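PDB 2EPG: tRNA-splicing ligase RtcB from Thermus thermophilus, which probably joins RNA ends, sealing a 2',3'-cyclic phosphate or 3'-phosphate terminus to a 5'-hydroxyl end in a manganese-dependent reaction driven by GTP. Local coordinates for residues A[152-155]-A[156-160]; A[256-259]-A[260-264]; A[323-326]-A[327-330]. One frame throughout, in Å; residues are numbered along the deposited sequence.

Interaction 1. Residues A[152-155]-A[156-160]; sequences SKRE and LKEIL
R154 and E158, one helical turn apart, approach through unlike first torsions: CG of R154 is anti to its backbone N (chi1 -172°), whereas CG of E158 stands anti to the carbonyl carbon (chi1 -65°). The two side chains thereby run side by side in the same direction, and a bend at chi3 of R154 lays its guanidinium nearly parallel to the carboxylate, the planes 13° apart. E158 OE2 sits over one guanidinium face, 3.9 Å from R154 NE. This is a long salt bridge of charges only, since no N-H points at the oxygen; the other carboxylate oxygen, OE1, is hydrogen-bonded to W166 NE1.

At the helix start S152 is the N-cap and forms a capping box with E155. The backbone N of S152 gives a fairly straight bond to E155 OE1 (2.8 Å), and S152 OG accepts from E155 N, although the position of that hydroxyl is less certain. The first turn is closed by L156 N bonding to S152 O at 2.9 Å, and I159 N reaches E155 O at 2.9 Å. L156 also lays CD2 against the backbone, 3.8 Å from K153 CA.

Helix 153-162 packs against three other helices: F200 of helix 197-203 touches K153, L156, K157 and L160, W166 of helix 164-169 meets E155 and I159, and A306 and F303 of helix 288-321 receive I159 and L160 respectively.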
ATOM      1  N   SER A 152      20.582   2.834 -17.058  1.00 50.80           N
ATOM      2  CA  SER A 152      20.738   4.080 -17.796  1.00 49.96           C
ATOM      3  C   SER A 152      19.437   4.865 -17.669  1.00 50.08           C
ATOM      4  O   SER A 152      18.402   4.307 -17.286  1.00 49.99           O
ATOM      5  CB  SER A 152      21.009   3.789 -19.268  1.00 50.12           C
ATOM      6  OG  SER A 152      19.879   3.172 -19.862  1.00 51.08           O
ATOM      7  N   LYS A 153      19.482   6.154 -17.988  1.00 48.60           N
ATOM      8  CA  LYS A 153      18.295   6.991 -17.910  1.00 48.54           C
ATOM      9  C   LYS A 153      17.211   6.482 -18.862  1.00 47.05           C
ATOM     10  O   LYS A 153      16.015   6.592 -18.580  1.00 46.52           O
ATOM     11  CB  LYS A 153      18.657   8.449 -18.217  1.00 51.25           C
ATOM     12  CG  LYS A 153      19.554   8.626 -19.429  1.00 56.60           C
ATOM     13  CD  LYS A 153      20.224  10.000 -19.430  1.00 59.90           C
ATOM     14  CE  LYS A 153      21.343  10.075 -20.470  1.00 61.58           C
ATOM     15  NZ  LYS A 153      21.984  11.426 -20.516  1.00 63.65           N
ATOM     16  N   ARG A 154      17.619   5.916 -19.989  1.00 45.60           N
ATOM     17  CA  ARG A 154      16.635   5.391 -20.917  1.00 45.29           C
ATOM     18  C   ARG A 154      15.993   4.149 -20.299  1.00 43.93           C
ATOM     19  O   ARG A 154      14.808   3.893 -20.484  1.00 42.11           O
ATOM     20  CB  ARG A 154      17.271   5.003 -22.247  1.00 47.56           C
ATOM     21  CG  ARG A 154      16.228   4.628 -23.283  1.00 53.27           C
ATOM     22  CD  ARG A 154      16.812   3.800 -24.409  1.00 58.75           C
ATOM     23  NE  ARG A 154      17.360   2.536 -23.924  1.00 62.06           N
ATOM     24  CZ  ARG A 154      17.889   1.603 -24.710  1.00 64.33           C
ATOM     25  NH1 ARG A 154      18.369   0.482 -24.181  1.00 65.29           N
ATOM     26  NH2 ARG A 154      17.934   1.785 -26.026  1.00 64.68           N
ATOM     27  N   GLU A 155      16.786   3.380 -19.562  1.00 42.32           N
ATOM     28  CA  GLU A 155      16.285   2.174 -18.934  1.00 42.22           C
ATOM     29  C   GLU A 155      15.326   2.503 -17.809  1.00 42.97           C
ATOM     30  O   GLU A 155      14.242   1.937 -17.732  1.00 41.32           O
ATOM     31  CB  GLU A 155      17.435   1.328 -18.394  1.00 41.62           C
ATOM     32  CG  GLU A 155      18.337   0.802 -19.494  1.00 42.91           C
ATOM     33  CD  GLU A 155      19.407  -0.125 -18.983  1.00 42.77           C
ATOM     34  OE1 GLU A 155      20.028   0.187 -17.943  1.00 42.40           O
ATOM     35  OE2 GLU A 155      19.630  -1.164 -19.636  1.00 45.65           O
ATOM     36  N   LEU A 156      15.702   3.424 -16.937  1.00 42.35           N
ATOM     37  CA  LEU A 156      14.798   3.724 -15.855  1.00 44.67           C
ATOM     38  C   LEU A 156      13.564   4.446 -16.387  1.00 43.76           C
ATOM     39  O   LEU A 156      12.522   4.466 -15.741  1.00 44.03           O
ATOM     40  CB  LEU A 156      15.524   4.492 -14.752  1.00 47.44           C
ATOM     41  CG  LEU A 156      15.716   5.990 -14.767  1.00 51.31           C
ATOM     42  CD1 LEU A 156      14.731   6.618 -13.778  1.00 53.05           C
ATOM     43  CD2 LEU A 156      17.154   6.307 -14.347  1.00 54.57           C
ATOM     44  N   LYS A 157      13.676   4.974 -17.603  1.00 41.96           N
ATOM     45  CA  LYS A 157      12.575   5.665 -18.275  1.00 40.48           C
ATOM     46  C   LYS A 157      11.570   4.586 -18.705  1.00 37.64           C
ATOM     47  O   LYS A 157      10.352   4.747 -18.582  1.00 35.09           O
ATOM     48  CB  LYS A 157      13.100   6.388 -19.517  1.00 43.72           C
ATOM     49  CG  LYS A 157      12.337   7.622 -19.928  1.00 46.65           C
ATOM     50  CD  LYS A 157      12.769   8.849 -19.128  1.00 48.60           C
ATOM     51  CE  LYS A 157      12.253  10.130 -19.784  1.00 50.54           C
ATOM     52  NZ  LYS A 157      12.619  11.369 -19.024  1.00 54.98           N
ATOM     53  N   GLU A 158      12.095   3.490 -19.230  1.00 34.60           N
ATOM     54  CA  GLU A 158      11.254   2.379 -19.638  1.00 35.05           C
ATOM     55  C   GLU A 158      10.630   1.763 -18.371  1.00 32.68           C
ATOM     56  O   GLU A 158       9.474   1.341 -18.382  1.00 30.12           O
ATOM     57  CB  GLU A 158      12.090   1.349 -20.398  1.00 34.96           C
ATOM     58  CG  GLU A 158      12.631   1.906 -21.696  1.00 38.91           C
ATOM     59  CD  GLU A 158      13.447   0.902 -22.476  1.00 42.09           C
ATOM     60  OE1 GLU A 158      13.790  -0.154 -21.900  1.00 43.48           O
ATOM     61  OE2 GLU A 158      13.751   1.178 -23.660  1.00 44.25           O
ATOM     62  N   ILE A 159      11.393   1.749 -17.283  1.00 30.22           N
ATOM     63  CA  ILE A 159      10.894   1.206 -16.027  1.00 32.06           C
ATOM     64  C   ILE A 159       9.670   1.986 -15.559  1.00 32.20           C
ATOM     65  O   ILE A 159       8.682   1.395 -15.125  1.00 29.46           O
ATOM     66  CB  ILE A 159      12.000   1.210 -14.935  1.00 31.39           C
ATOM     67  CG1 ILE A 159      13.021   0.107 -15.252  1.00 32.88           C
ATOM     68  CG2 ILE A 159      11.411   0.930 -13.562  1.00 30.88           C
ATOM     69  CD1 ILE A 159      14.158   0.012 -14.273  1.00 31.76           C
ATOM     70  N   LEU A 160       9.710   3.309 -15.686  1.00 32.82           N
ATOM     71  CA  LEU A 160       8.577   4.116 -15.258  1.00 32.79           C
ATOM     72  C   LEU A 160       7.302   3.799 -16.027  1.00 32.79           C
ATOM     73  O   LEU A 160       6.195   3.999 -15.520  1.00 30.22           O
ATOM     74  CB  LEU A 160       8.886   5.611 -15.392  1.00 31.69           C
ATOM     75  CG  LEU A 160      10.088   6.168 -14.629  1.00 34.86           C
ATOM     76  CD1 LEU A 160      10.077   7.701 -14.730  1.00 38.57           C
ATOM     77  CD2 LEU A 160      10.047   5.740 -13.184  1.00 34.06           C
TER

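Interaction 2. Residues A[256-259]-A[260-264]; sequences VCQD and YVERF
Helix 250-265 runs through V256 to F264 as an alpha-helix, with i to i+4 backbone bonds such as V261 N to C257 O at 2.9 Å and R263 N to D259 O at 3.2 Å. Side chains four residues apart pair along it. V256 and Y260 lie side by side, with CG1 of the valine 4.0 Å from CD1 of the tyrosine, and the carbonyl oxygen of V256 comes to the ring's edge in its plane, 3.2 Å from CD1. The phenol hydroxyl is bonded to K194 O, and the ring meets that of Y293 on helix 288-321. C257 SG packs on V261 CG2 at 4.1 Å; the cysteine side chain lies about 8 Å from that of D106, a predicted manganese ligand, and touches the adjacent F105.

D259 is bonded to S196 OG and, one turn earlier on the same helix, to Q255 NE2, while R263 makes a salt bridge to D292. Q258, bent at chi2 (72°), swings its amide along the helix to E262, whose carboxylate plane is turned 66° from that of the amide. Q258 NE2 reaches E262 OE1 at 2.7 Å, a weak bond because its N-H...O angle is just 129°.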
ATOM      1  N   VAL A 256       6.935  14.197  -7.280  1.00 35.31           N
ATOM      2  CA  VAL A 256       5.776  14.270  -8.162  1.00 32.41           C
ATOM      3  C   VAL A 256       4.554  14.825  -7.425  1.00 33.12           C
ATOM      4  O   VAL A 256       3.756  15.585  -7.991  1.00 34.46           O
ATOM      5  CB  VAL A 256       5.427  12.873  -8.748  1.00 32.47           C
ATOM      6  CG1 VAL A 256       4.043  12.909  -9.411  1.00 29.99           C
ATOM      7  CG2 VAL A 256       6.469  12.471  -9.763  1.00 29.87           C
ATOM      8  N   CYS A 257       4.403  14.458  -6.160  1.00 32.43           N
ATOM      9  CA  CYS A 257       3.269  14.951  -5.393  1.00 35.14           C
ATOM     10  C   CYS A 257       3.421  16.456  -5.197  1.00 34.40           C
ATOM     11  O   CYS A 257       2.473  17.221  -5.383  1.00 34.57           O
ATOM     12  CB  CYS A 257       3.184  14.244  -4.032  1.00 35.00           C
ATOM     13  SG  CYS A 257       1.762  14.750  -2.987  1.00 40.92           S
ATOM     14  N   GLN A 258       4.629  16.870  -4.831  1.00 36.20           N
ATOM     15  CA  GLN A 258       4.940  18.281  -4.601  1.00 37.50           C
ATOM     16  C   GLN A 258       4.755  19.113  -5.863  1.00 35.22           C
ATOM     17  O   GLN A 258       4.138  20.170  -5.829  1.00 35.04           O
ATOM     18  CB  GLN A 258       6.380  18.426  -4.108  1.00 39.01           C
ATOM     19  CG  GLN A 258       6.831  19.865  -3.948  1.00 45.54           C
ATOM     20  CD  GLN A 258       6.190  20.555  -2.757  1.00 48.44           C
ATOM     21  OE1 GLN A 258       6.463  20.204  -1.606  1.00 53.27           O
ATOM     22  NE2 GLN A 258       5.329  21.538  -3.025  1.00 49.96           N
ATOM     23  N   ASP A 259       5.294  18.623  -6.973  1.00 35.40           N
ATOM     24  CA  ASP A 259       5.198  19.310  -8.259  1.00 34.02           C
ATOM     25  C   ASP A 259       3.752  19.593  -8.636  1.00 35.25           C
ATOM     26  O   ASP A 259       3.422  20.691  -9.084  1.00 35.59           O
ATOM     27  CB  ASP A 259       5.824  18.466  -9.373  1.00 34.39           C
ATOM     28  CG  ASP A 259       7.333  18.315  -9.240  1.00 35.51           C
ATOM     29  OD1 ASP A 259       7.895  17.435  -9.926  1.00 35.01           O
ATOM     30  OD2 ASP A 259       7.959  19.073  -8.469  1.00 36.52           O
ATOM     31  N   TYR A 260       2.882  18.604  -8.457  1.00 35.45           N
ATOM     32  CA  TYR A 260       1.488  18.777  -8.838  1.00 33.72           C
ATOM     33  C   TYR A 260       0.577  19.475  -7.851  1.00 34.80           C
ATOM     34  O   TYR A 260      -0.386  20.109  -8.263  1.00 34.96           O
ATOM     35  CB  TYR A 260       0.891  17.438  -9.281  1.00 29.87           C
ATOM     36  CG  TYR A 260       1.374  17.055 -10.669  1.00 27.53           C
ATOM     37  CD1 TYR A 260       2.508  16.266 -10.842  1.00 26.73           C
ATOM     38  CD2 TYR A 260       0.742  17.566 -11.807  1.00 26.08           C
ATOM     39  CE1 TYR A 260       3.010  15.996 -12.113  1.00 25.83           C
ATOM     40  CE2 TYR A 260       1.230  17.310 -13.084  1.00 27.04           C
ATOM     41  CZ  TYR A 260       2.366  16.527 -13.227  1.00 26.34           C
ATOM     42  OH  TYR A 260       2.856  16.288 -14.479  1.00 28.03           O
ATOM     43  N   VAL A 261       0.858  19.368  -6.558  1.00 36.97           N
ATOM     44  CA  VAL A 261       0.028  20.068  -5.592  1.00 37.89           C
ATOM     45  C   VAL A 261       0.125  21.553  -5.942  1.00 40.62           C
ATOM     46  O   VAL A 261      -0.899  22.226  -6.114  1.00 38.92           O
ATOM     47  CB  VAL A 261       0.520  19.890  -4.132  1.00 38.93           C
ATOM     48  CG1 VAL A 261      -0.168  20.911  -3.233  1.00 39.38           C
ATOM     49  CG2 VAL A 261       0.213  18.485  -3.637  1.00 38.13           C
ATOM     50  N   GLU A 262       1.353  22.060  -6.058  1.00 41.05           N
ATOM     51  CA  GLU A 262       1.538  23.472  -6.370  1.00 44.11           C
ATOM     52  C   GLU A 262       1.030  23.831  -7.754  1.00 43.70           C
ATOM     53  O   GLU A 262       0.498  24.917  -7.952  1.00 43.33           O
ATOM     54  CB  GLU A 262       3.007  23.902  -6.190  1.00 48.01           C
ATOM     55  CG  GLU A 262       4.060  22.922  -6.655  1.00 53.20           C
ATOM     56  CD  GLU A 262       5.468  23.353  -6.235  1.00 57.59           C
ATOM     57  OE1 GLU A 262       5.753  23.383  -5.011  1.00 58.34           O
ATOM     58  OE2 GLU A 262       6.292  23.665  -7.128  1.00 58.67           O
ATOM     59  N   ARG A 263       1.165  22.920  -8.711  1.00 43.74           N
ATOM     60  CA  ARG A 263       0.659  23.197 -10.040  1.00 43.01           C
ATOM     61  C   ARG A 263      -0.875  23.254  -9.970  1.00 43.51           C
ATOM     62  O   ARG A 263      -1.497  24.080 -10.636  1.00 42.41           O
ATOM     63  CB  ARG A 263       1.115  22.123 -11.033  1.00 45.03           C
ATOM     64  CG  ARG A 263       0.620  22.386 -12.452  1.00 46.67           C
ATOM     65  CD  ARG A 263       1.168  21.414 -13.492  1.00 49.81           C
ATOM     66  NE  ARG A 263       0.561  21.694 -14.795  1.00 52.15           N
ATOM     67  CZ  ARG A 263       0.587  20.878 -15.844  1.00 52.76           C
ATOM     68  NH1 ARG A 263      -0.004  21.247 -16.972  1.00 53.38           N
ATOM     69  NH2 ARG A 263       1.197  19.702 -15.773  1.00 51.20           N
ATOM     70  N   PHE A 264      -1.477  22.388  -9.151  1.00 43.62           N
ATOM     71  CA  PHE A 264      -2.942  22.346  -8.983  1.00 44.16           C
ATOM     72  C   PHE A 264      -3.475  23.556  -8.223  1.00 46.15           C
ATOM     73  O   PHE A 264      -4.625  23.960  -8.402  1.00 46.64           O
ATOM     74  CB  PHE A 264      -3.378  21.084  -8.222  1.00 40.26           C
ATOM     75  CG  PHE A 264      -3.485  19.848  -9.073  1.00 37.19           C
ATOM     76  CD1 PHE A 264      -2.817  19.755 -10.296  1.00 36.21           C
ATOM     77  CD2 PHE A 264      -4.213  18.748  -8.623  1.00 34.28           C
ATOM     78  CE1 PHE A 264      -2.869  18.580 -11.058  1.00 35.12           C
ATOM     79  CE2 PHE A 264      -4.270  17.566  -9.379  1.00 34.70           C
ATOM     80  CZ  PHE A 264      -3.597  17.481 -10.594  1.00 33.34           C
TER

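Interaction 3. Residues A[323-326]-A[327-330]; sequences GFTP and RDHG
T325 and D328 grip each other at the start of helix 326-329 in a capping box, with T325 as the N-cap. D328 OD2 takes two hydrogen bonds from the threonine: one from the backbone T325 N at 3.0 Å, on the anti side and 17° out of the carboxylate plane, the other from T325 OG1 at 2.7 Å, which comes from above that plane. The hydroxyl is in place for this because OG1 lies between the backbone N and the carbonyl carbon (chi1 61°). In return D328 N gives a weak bond to T325 OG1 at 3.2 Å.

Behind the box, T325 O accepts an almost straight bond from H329 N at 2.9 Å, and P326 O is met by G330 N. The H329 ring lies against P326, whose CA stands 3.8 Å from the ring centroid and 22° off its normal, a CH-pi contact over one face; F324 O is at the ring's edge. That ring is fixed from further out, ND1 by L331 N and NE2 by E320 OE2 of helix 288-321.

F324 places its CB 4.2 Å from CB of D328, touches L118 of strand 110-119, and its ring has a cation-pi partner in R126. Just before it, G323 is the C-prime residue of the Schellman motif that ends helix 288-321, so one helix stops and the next is capped within a few residues. An alanine in place of D328 removes the carboxylate and would probably leave T325 N and OG1 without their shared acceptor, the hydroxyl then keeping, within this turn, just the weak bond from the backbone N. With two donors on OD2, beside a helix N-terminus, the carboxylate is likely to be stabilised in its charged form.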
ATOM      1  N   GLY A 323      23.770 -20.017   1.956  1.00 37.36           N
ATOM      2  CA  GLY A 323      23.578 -21.451   1.876  1.00 36.93           C
ATOM      3  C   GLY A 323      22.250 -22.032   1.441  1.00 37.17           C
ATOM      4  O   GLY A 323      22.178 -23.228   1.171  1.00 34.91           O
ATOM      5  N   PHE A 324      21.196 -21.224   1.382  1.00 35.80           N
ATOM      6  CA  PHE A 324      19.908 -21.754   0.961  1.00 35.14           C
ATOM      7  C   PHE A 324      19.806 -21.651  -0.549  1.00 36.05           C
ATOM      8  O   PHE A 324      19.746 -20.546  -1.095  1.00 36.92           O
ATOM      9  CB  PHE A 324      18.756 -20.977   1.605  1.00 33.79           C
ATOM     10  CG  PHE A 324      18.709 -21.086   3.096  1.00 33.91           C
ATOM     11  CD1 PHE A 324      19.161 -20.046   3.897  1.00 33.98           C
ATOM     12  CD2 PHE A 324      18.207 -22.226   3.705  1.00 34.79           C
ATOM     13  CE1 PHE A 324      19.111 -20.136   5.281  1.00 32.70           C
ATOM     14  CE2 PHE A 324      18.149 -22.330   5.093  1.00 35.28           C
ATOM     15  CZ  PHE A 324      18.604 -21.281   5.886  1.00 34.27           C
ATOM     16  N   THR A 325      19.776 -22.800  -1.223  1.00 35.76           N
ATOM     17  CA  THR A 325      19.673 -22.828  -2.677  1.00 35.91           C
ATOM     18  C   THR A 325      18.271 -22.398  -3.101  1.00 36.84           C
ATOM     19  O   THR A 325      17.354 -22.365  -2.286  1.00 35.61           O
ATOM     20  CB  THR A 325      19.908 -24.247  -3.234  1.00 36.76           C
ATOM     21  OG1 THR A 325      18.908 -25.129  -2.711  1.00 37.88           O
ATOM     22  CG2 THR A 325      21.297 -24.765  -2.836  1.00 39.67           C
ATOM     23  N   PRO A 326      18.085 -22.077  -4.389  1.00 37.57           N
ATOM     24  CA  PRO A 326      16.767 -21.663  -4.860  1.00 39.53           C
ATOM     25  C   PRO A 326      15.697 -22.694  -4.538  1.00 40.43           C
ATOM     26  O   PRO A 326      14.567 -22.338  -4.226  1.00 38.48           O
ATOM     27  CB  PRO A 326      16.980 -21.485  -6.361  1.00 38.90           C
ATOM     28  CG  PRO A 326      18.359 -20.936  -6.415  1.00 38.09           C
ATOM     29  CD  PRO A 326      19.098 -21.860  -5.438  1.00 39.18           C
ATOM     30  N   ARG A 327      16.046 -23.973  -4.602  1.00 43.03           N
ATOM     31  CA  ARG A 327      15.049 -24.987  -4.297  1.00 45.77           C
ATOM     32  C   ARG A 327      14.862 -25.137  -2.791  1.00 44.33           C
ATOM     33  O   ARG A 327      13.834 -25.623  -2.343  1.00 44.79           O
ATOM     34  CB  ARG A 327      15.388 -26.329  -4.979  1.00 49.69           C
ATOM     35  CG  ARG A 327      16.567 -27.114  -4.440  1.00 56.21           C
ATOM     36  CD  ARG A 327      17.074 -28.098  -5.518  1.00 62.36           C
ATOM     37  NE  ARG A 327      15.978 -28.740  -6.254  1.00 65.76           N
ATOM     38  CZ  ARG A 327      16.127 -29.464  -7.367  1.00 67.48           C
ATOM     39  NH1 ARG A 327      15.058 -30.002  -7.952  1.00 67.44           N
ATOM     40  NH2 ARG A 327      17.332 -29.654  -7.902  1.00 65.15           N
ATOM     41  N   ASP A 328      15.841 -24.693  -2.007  1.00 43.11           N
ATOM     42  CA  ASP A 328      15.712 -24.756  -0.552  1.00 41.63           C
ATOM     43  C   ASP A 328      14.762 -23.649  -0.091  1.00 39.42           C
ATOM     44  O   ASP A 328      13.778 -23.896   0.610  1.00 37.08           O
ATOM     45  CB  ASP A 328      17.047 -24.509   0.170  1.00 42.05           C
ATOM     46  CG  ASP A 328      17.981 -25.708   0.148  1.00 46.39           C
ATOM     47  OD1 ASP A 328      17.503 -26.853   0.306  1.00 47.37           O
ATOM     48  OD2 ASP A 328      19.205 -25.493  -0.004  1.00 47.32           O
ATOM     49  N   HIS A 329      15.070 -22.416  -0.480  1.00 36.80           N
ATOM     50  CA  HIS A 329      14.256 -21.304  -0.017  1.00 35.56           C
ATOM     51  C   HIS A 329      12.945 -21.104  -0.751  1.00 34.70           C
ATOM     52  O   HIS A 329      11.975 -20.681  -0.146  1.00 38.28           O
ATOM     53  CB  HIS A 329      15.083 -20.007   0.025  1.00 33.75           C
ATOM     54  CG  HIS A 329      15.475 -19.461  -1.315  1.00 33.78           C
ATOM     55  ND1 HIS A 329      14.554 -19.052  -2.256  1.00 33.85           N
ATOM     56  CD2 HIS A 329      16.694 -19.173  -1.835  1.00 33.98           C
ATOM     57  CE1 HIS A 329      15.187 -18.531  -3.293  1.00 33.00           C
ATOM     58  NE2 HIS A 329      16.485 -18.591  -3.063  1.00 32.75           N
ATOM     59  N   GLY A 330      12.907 -21.437  -2.037  1.00 33.48           N
ATOM     60  CA  GLY A 330      11.690 -21.270  -2.815  1.00 32.08           C
ATOM     61  C   GLY A 330      10.924 -19.990  -2.508  1.00 31.14           C
ATOM     62  O   GLY A 330       9.708 -20.036  -2.356  1.00 29.03           O
TER

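How the interactions relate
The three sites follow one another along the chain without interleaving, each a local turn of the RtcB protein. Interactions 1 and 2 have centres 22 Å apart and nearest atoms about 8 Å apart; the centre of interaction 3 lies 31 Å from that of interaction 1 and 45 Å from that of interaction 2, across the chain's centre from the latter. Helix 288-321 relates them: side chains of 153-162 and of 250-265 pack on it, and 323-326 leaves its C-terminal end. Two of the sites are helix starts and 256-264 is mid-helix. Of the three, interaction 2 comes near the predicted manganese and GMP residues, whereas 152-160 and 323-330 lie away from them.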